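Long-range contacts in De Novo Protein OR329 (Artificial gene, PDB 4HXT), which is of unknown function but is a computationally designed armadillo-repeat protein, probably made as a building block for self-assembling homo-oligomers: residues A149-N154 with E189-A193; S199-I205 with N238-W244. One frame throughout, in Å; residues are numbered along the deposited sequence.

Contact 1. Residues A149-N154 with E189-A193; sequences ARALAN and EAARA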
loop_
_atom_site.group_PDB
_atom_site.type_symbol
_atom_site.label_atom_id
_atom_site.label_comp_id
_atom_site.label_asym_id
_atom_site.label_seq_id
_atom_site.Cartn_x
_atom_site.Cartn_y
_atom_site.Cartn_z
ATOM N N ALA A 149 0.234 19.667 4.710
ATOM C CA ALA A 149 -1.038 19.077 4.314
ATOM C C ALA A 149 -0.837 18.109 3.146
ATOM O O ALA A 149 -1.435 17.035 3.109
ATOM C CB ALA A 149 -2.029 20.170 3.929
ATOM N N ARG A 150 0.005 18.491 2.189
ATOM C CA ARG A 150 0.268 17.629 1.044
ATOM C C ARG A 150 0.956 16.348 1.510
ATOM O O ARG A 150 0.639 15.260 1.035
ATOM C CB ARG A 150 1.145 18.344 0.005
ATOM C CG ARG A 150 1.434 17.489 -1.233
ATOM C CD ARG A 150 2.102 18.282 -2.356
ATOM N NE ARG A 150 3.509 18.569 -2.102
ATOM C CZ ARG A 150 4.518 17.811 -2.525
ATOM N NH1 ARG A 150 4.280 16.712 -3.227
ATOM N NH2 ARG A 150 5.768 18.154 -2.245
ATOM N N ALA A 151 1.891 16.476 2.448
ATOM C CA ALA A 151 2.596 15.309 2.962
ATOM C C ALA A 151 1.608 14.368 3.653
ATOM O O ALA A 151 1.632 13.157 3.439
ATOM C CB ALA A 151 3.689 15.743 3.943
ATOM N N LEU A 152 0.736 14.933 4.482
ATOM C CA LEU A 152 -0.246 14.131 5.197
ATOM C C LEU A 152 -1.218 13.450 4.240
ATOM O O LEU A 152 -1.619 12.308 4.466
ATOM C CB LEU A 152 -0.998 15.000 6.210
ATOM C CG LEU A 152 -0.157 15.384 7.434
ATOM C CD1 LEU A 152 -0.940 16.343 8.308
ATOM C CD2 LEU A 152 0.221 14.131 8.221
ATOM N N ALA A 153 -1.595 14.145 3.168
ATOM C CA ALA A 153 -2.503 13.562 2.181
ATOM C C ALA A 153 -1.838 12.339 1.538
ATOM O O ALA A 153 -2.481 11.306 1.324
ATOM C CB ALA A 153 -2.856 14.598 1.107
ATOM N N ASN A 154 -0.549 12.454 1.233
ATOM C CA ASN A 154 0.173 11.341 0.621
ATOM C C ASN A 154 0.347 10.204 1.610
ATOM O O ASN A 154 0.198 9.032 1.261
ATOM C CB ASN A 154 1.537 11.807 0.106
ATOM C CG ASN A 154 1.412 12.754 -1.069
ATOM O OD1 ASN A 154 0.320 12.940 -1.604
ATOM N ND2 ASN A 154 2.527 13.352 -1.482
ATOM N N GLU A 189 -5.460 20.331 -0.465
ATOM C CA GLU A 189 -4.679 19.262 0.160
ATOM C C GLU A 189 -5.396 18.679 1.379
ATOM O O GLU A 189 -5.333 17.470 1.634
ATOM C CB GLU A 189 -3.309 19.787 0.593
ATOM C CG GLU A 189 -2.399 20.231 -0.545
ATOM C CD GLU A 189 -2.010 19.098 -1.482
ATOM O OE1 GLU A 189 -2.224 17.914 -1.136
ATOM O OE2 GLU A 189 -1.473 19.397 -2.568
ATOM N N ALA A 190 -6.064 19.538 2.142
ATOM C CA ALA A 190 -6.788 19.079 3.319
ATOM C C ALA A 190 -7.941 18.178 2.884
ATOM O O ALA A 190 -8.217 17.164 3.520
ATOM C CB ALA A 190 -7.316 20.275 4.112
ATOM N N ALA A 191 -8.614 18.554 1.798
ATOM C CA ALA A 191 -9.731 17.765 1.285
ATOM C C ALA A 191 -9.242 16.412 0.762
ATOM O O ALA A 191 -9.892 15.388 0.979
ATOM C CB ALA A 191 -10.447 18.524 0.172
ATOM N N ARG A 192 -8.110 16.408 0.060
ATOM C CA ARG A 192 -7.558 15.159 -0.469
ATOM C C ARG A 192 -7.127 14.262 0.692
ATOM O O ARG A 192 -7.370 13.058 0.683
ATOM C CB ARG A 192 -6.356 15.438 -1.385
ATOM C CG ARG A 192 -5.753 14.189 -2.022
ATOM C CD ARG A 192 -4.806 14.543 -3.171
ATOM N NE ARG A 192 -3.587 15.222 -2.730
ATOM C CZ ARG A 192 -2.497 14.598 -2.294
ATOM N NH1 ARG A 192 -2.470 13.273 -2.238
ATOM N NH2 ARG A 192 -1.427 15.296 -1.927
ATOM N N ALA A 193 -6.497 14.853 1.701
ATOM C CA ALA A 193 -6.051 14.075 2.861
ATOM C C ALA A 193 -7.225 13.377 3.539
ATOM O O ALA A 193 -7.140 12.199 3.881
ATOM C CB ALA A 193 -5.333 14.979 3.862
#
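Segments 149-154 and 189-193 run nearly side by side: their axes cross at 17° and approach to 8.1 Å, with 336 Å² of surface buried between them. Such close spacing is made possible by small apolar side chains. CB of A153 lies 3.7 Å from CB of A193, and the two CA atoms are only 3.6 Å apart. Nearer the start of the segments, CB of A149 meets CB of E189 at 3.6 Å.

The polar contribution centres on R192. Its NH1 and NH2 both donate to OD1 of N154, at 2.9 and 3.0 Å, so one carbonyl oxygen is shared by the two ends of the guanidinium. One turn back on the same helix, OE1 of E189 takes a salt bridge from R192 NH2 (2.8 Å), so the same NH2 is bonded both to E189 of its own helix and to N154 across the contact. The extended t, t start of R192 carries the guanidinium over A153, whose CB covers one face of the group, 3.4 Å from CZ.

R150 turns its own guanidinium away, to N112 and E147, while its CA lies 3.3 Å from OE1 of E189. The R150-E147-N112 set thus repeats R192-E189-N154 at a spacing of 42 residues. Recurring parallel packing of this kind, between the long third helices of consecutive repeats, is characteristic of the armadillo superhelix.

Contact 2. Residues S199-I205 with N238-W244; sequences SGPTSAI and NIKSGGW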
loop_
_atom_site.group_PDB
_atom_site.type_symbol
_atom_site.label_atom_id
_atom_site.label_comp_id
_atom_site.label_asym_id
_atom_site.label_seq_id
_atom_site.Cartn_x
_atom_site.Cartn_y
_atom_site.Cartn_z
ATOM N N SER A 199 -10.702 6.367 3.260
ATOM C CA SER A 199 -10.667 5.075 2.580
ATOM C C SER A 199 -9.965 4.074 3.498
ATOM O O SER A 199 -9.688 2.937 3.111
ATOM C CB SER A 199 -9.910 5.175 1.253
ATOM O OG SER A 199 -8.540 5.450 1.469
ATOM N N GLY A 200 -9.689 4.508 4.722
ATOM C CA GLY A 200 -9.013 3.650 5.676
ATOM C C GLY A 200 -9.945 2.865 6.581
ATOM O O GLY A 200 -11.062 2.517 6.190
ATOM N N PRO A 201 -9.511 2.584 7.819
ATOM C CA PRO A 201 -10.313 1.828 8.782
ATOM C C PRO A 201 -11.530 2.599 9.263
ATOM O O PRO A 201 -11.557 3.827 9.225
ATOM C CB PRO A 201 -9.321 1.558 9.905
ATOM C CG PRO A 201 -8.520 2.826 9.923
ATOM C CD PRO A 201 -8.268 3.075 8.445
ATOM N N THR A 202 -12.536 1.865 9.719
ATOM C CA THR A 202 -13.755 2.477 10.220
ATOM C C THR A 202 -13.443 3.447 11.357
ATOM O O THR A 202 -14.146 4.434 11.545
ATOM C CB THR A 202 -14.734 1.397 10.719
ATOM O OG1 THR A 202 -14.968 0.457 9.663
ATOM C CG2 THR A 202 -16.064 2.023 11.140
ATOM N N SER A 203 -12.381 3.176 12.110
ATOM C CA SER A 203 -12.016 4.054 13.220
ATOM C C SER A 203 -11.650 5.449 12.715
ATOM O O SER A 203 -11.835 6.442 13.416
ATOM C CB SER A 203 -10.837 3.466 14.004
ATOM O OG SER A 203 -9.708 3.305 13.167
ATOM N N ALA A 204 -11.115 5.517 11.499
ATOM C CA ALA A 204 -10.742 6.798 10.910
ATOM C C ALA A 204 -12.014 7.540 10.503
ATOM O O ALA A 204 -12.088 8.761 10.612
ATOM C CB ALA A 204 -9.840 6.576 9.695
ATOM N N ILE A 205 -13.015 6.799 10.032
ATOM C CA ILE A 205 -14.288 7.401 9.635
ATOM C C ILE A 205 -14.924 8.017 10.874
ATOM O O ILE A 205 -15.439 9.134 10.842
ATOM C CB ILE A 205 -15.266 6.348 9.057
ATOM C CG1 ILE A 205 -14.657 5.700 7.809
ATOM C CG2 ILE A 205 -16.610 7.005 8.719
ATOM C CD1 ILE A 205 -14.367 6.670 6.692
ATOM N N ASN A 238 -16.616 7.712 0.579
ATOM C CA ASN A 238 -15.845 6.791 1.410
ATOM C C ASN A 238 -16.490 6.713 2.787
ATOM O O ASN A 238 -16.633 5.636 3.359
ATOM C CB ASN A 238 -14.388 7.242 1.527
ATOM C CG ASN A 238 -13.614 7.008 0.247
ATOM O OD1 ASN A 238 -14.035 6.222 -0.595
ATOM N ND2 ASN A 238 -12.479 7.679 0.097
ATOM N N ILE A 239 -16.904 7.863 3.302
ATOM C CA ILE A 239 -17.546 7.915 4.608
ATOM C C ILE A 239 -18.821 7.075 4.597
ATOM O O ILE A 239 -19.125 6.377 5.566
ATOM C CB ILE A 239 -17.877 9.365 4.988
ATOM C CG1 ILE A 239 -16.573 10.148 5.171
ATOM C CG2 ILE A 239 -18.733 9.395 6.246
ATOM C CD1 ILE A 239 -16.758 11.642 5.343
ATOM N N LYS A 240 -19.555 7.140 3.490
ATOM C CA LYS A 240 -20.789 6.380 3.340
ATOM C C LYS A 240 -20.537 4.875 3.420
ATOM O O LYS A 240 -21.377 4.130 3.916
ATOM C CB LYS A 240 -21.463 6.716 2.001
ATOM C CG LYS A 240 -22.737 5.918 1.719
ATOM C CD LYS A 240 -23.804 6.177 2.780
ATOM C CE LYS A 240 -25.095 5.420 2.489
ATOM N NZ LYS A 240 -24.882 3.950 2.404
ATOM N N SER A 241 -19.389 4.424 2.924
ATOM C CA SER A 241 -19.081 3.000 2.965
ATOM C C SER A 241 -18.733 2.578 4.393
ATOM O O SER A 241 -18.809 1.401 4.734
ATOM C CB SER A 241 -17.921 2.669 2.023
ATOM O OG SER A 241 -16.684 3.011 2.606
ATOM N N GLY A 242 -18.350 3.545 5.222
ATOM C CA GLY A 242 -18.025 3.249 6.608
ATOM C C GLY A 242 -16.604 2.805 6.900
ATOM O O GLY A 242 -16.276 2.512 8.050
ATOM N N GLY A 243 -15.758 2.758 5.876
ATOM C CA GLY A 243 -14.384 2.339 6.087
ATOM C C GLY A 243 -14.276 0.830 6.228
ATOM O O GLY A 243 -15.276 0.122 6.130
ATOM N N TRP A 244 -13.066 0.331 6.463
ATOM C CA TRP A 244 -12.855 -1.107 6.616
ATOM C C TRP A 244 -12.820 -1.490 8.091
ATOM O O TRP A 244 -12.101 -0.872 8.876
ATOM C CB TRP A 244 -11.537 -1.524 5.958
ATOM C CG TRP A 244 -11.419 -1.133 4.528
ATOM C CD1 TRP A 244 -11.264 0.132 4.033
ATOM C CD2 TRP A 244 -11.427 -2.009 3.395
ATOM N NE1 TRP A 244 -11.169 0.097 2.662
ATOM C CE2 TRP A 244 -11.263 -1.208 2.243
ATOM C CE3 TRP A 244 -11.543 -3.400 3.239
ATOM C CZ2 TRP A 244 -11.228 -1.744 0.950
ATOM C CZ3 TRP A 244 -11.508 -3.934 1.953
ATOM C CH2 TRP A 244 -11.346 -3.106 0.827
#
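I205 has the most surface covered (78 Å²) and fills the space between helix 202-210 and the end of helix 226-241. Its CG2 lies 4.0 Å from CG2 of I239, and CG1 packs 3.6 Å from O of G242 and 3.7 Å from N of G243. A CB on G243 would clash with that CG1, so the missing side chain lets the chain pass.

W244 (74 Å²) is held mainly by its backbone. W244 N donates to O of G200 (3.0 Å, 160°), and its O accepts from N of T202 (2.9 Å, 154°), forming a single beta bridge with P201. T202 OG1 bonds to O of G242 (2.9 Å). K80 of the second subunit makes a cation-pi interaction with the indole and bonds to O of G243.

S199 contributes 53 Å²: its CB rests 3.8 Å from ND2 of N238, and its O is 3.2 Å from NE1 of W244. The hydroxyl of S199 bonds back to N196, and ND2 of N238 to O of A195.

Two backbone bonds and the T202 hydroxyl thus dock the tail, while the indole, its edge against the S199 and G200 carbonyls, meets the second subunit.

How the contacts relate
Both contacts belong to one solenoid, in series along the chain: contact 1 closes at A193 before contact 2 opens at S199. Their centres are about 17 Å apart, and their nearest atoms, about 7 Å apart, do not touch. Helix 184-197, which supplies 189-193, is followed directly by helix 202-210, which supplies 202-205. Contact 1 lies 9 Å from the chain centre, centre to centre, and contact 2 lies 23 Å out. The 42-residue period links them: N154 and N238 are equivalent positions, bonding to the backbone of A111 and A195 respectively. Contact 1, near the chain centre, joins interior repeats, whereas contact 2, involving the last helix, 226-241, closes the C-terminal end and meets the second subunit.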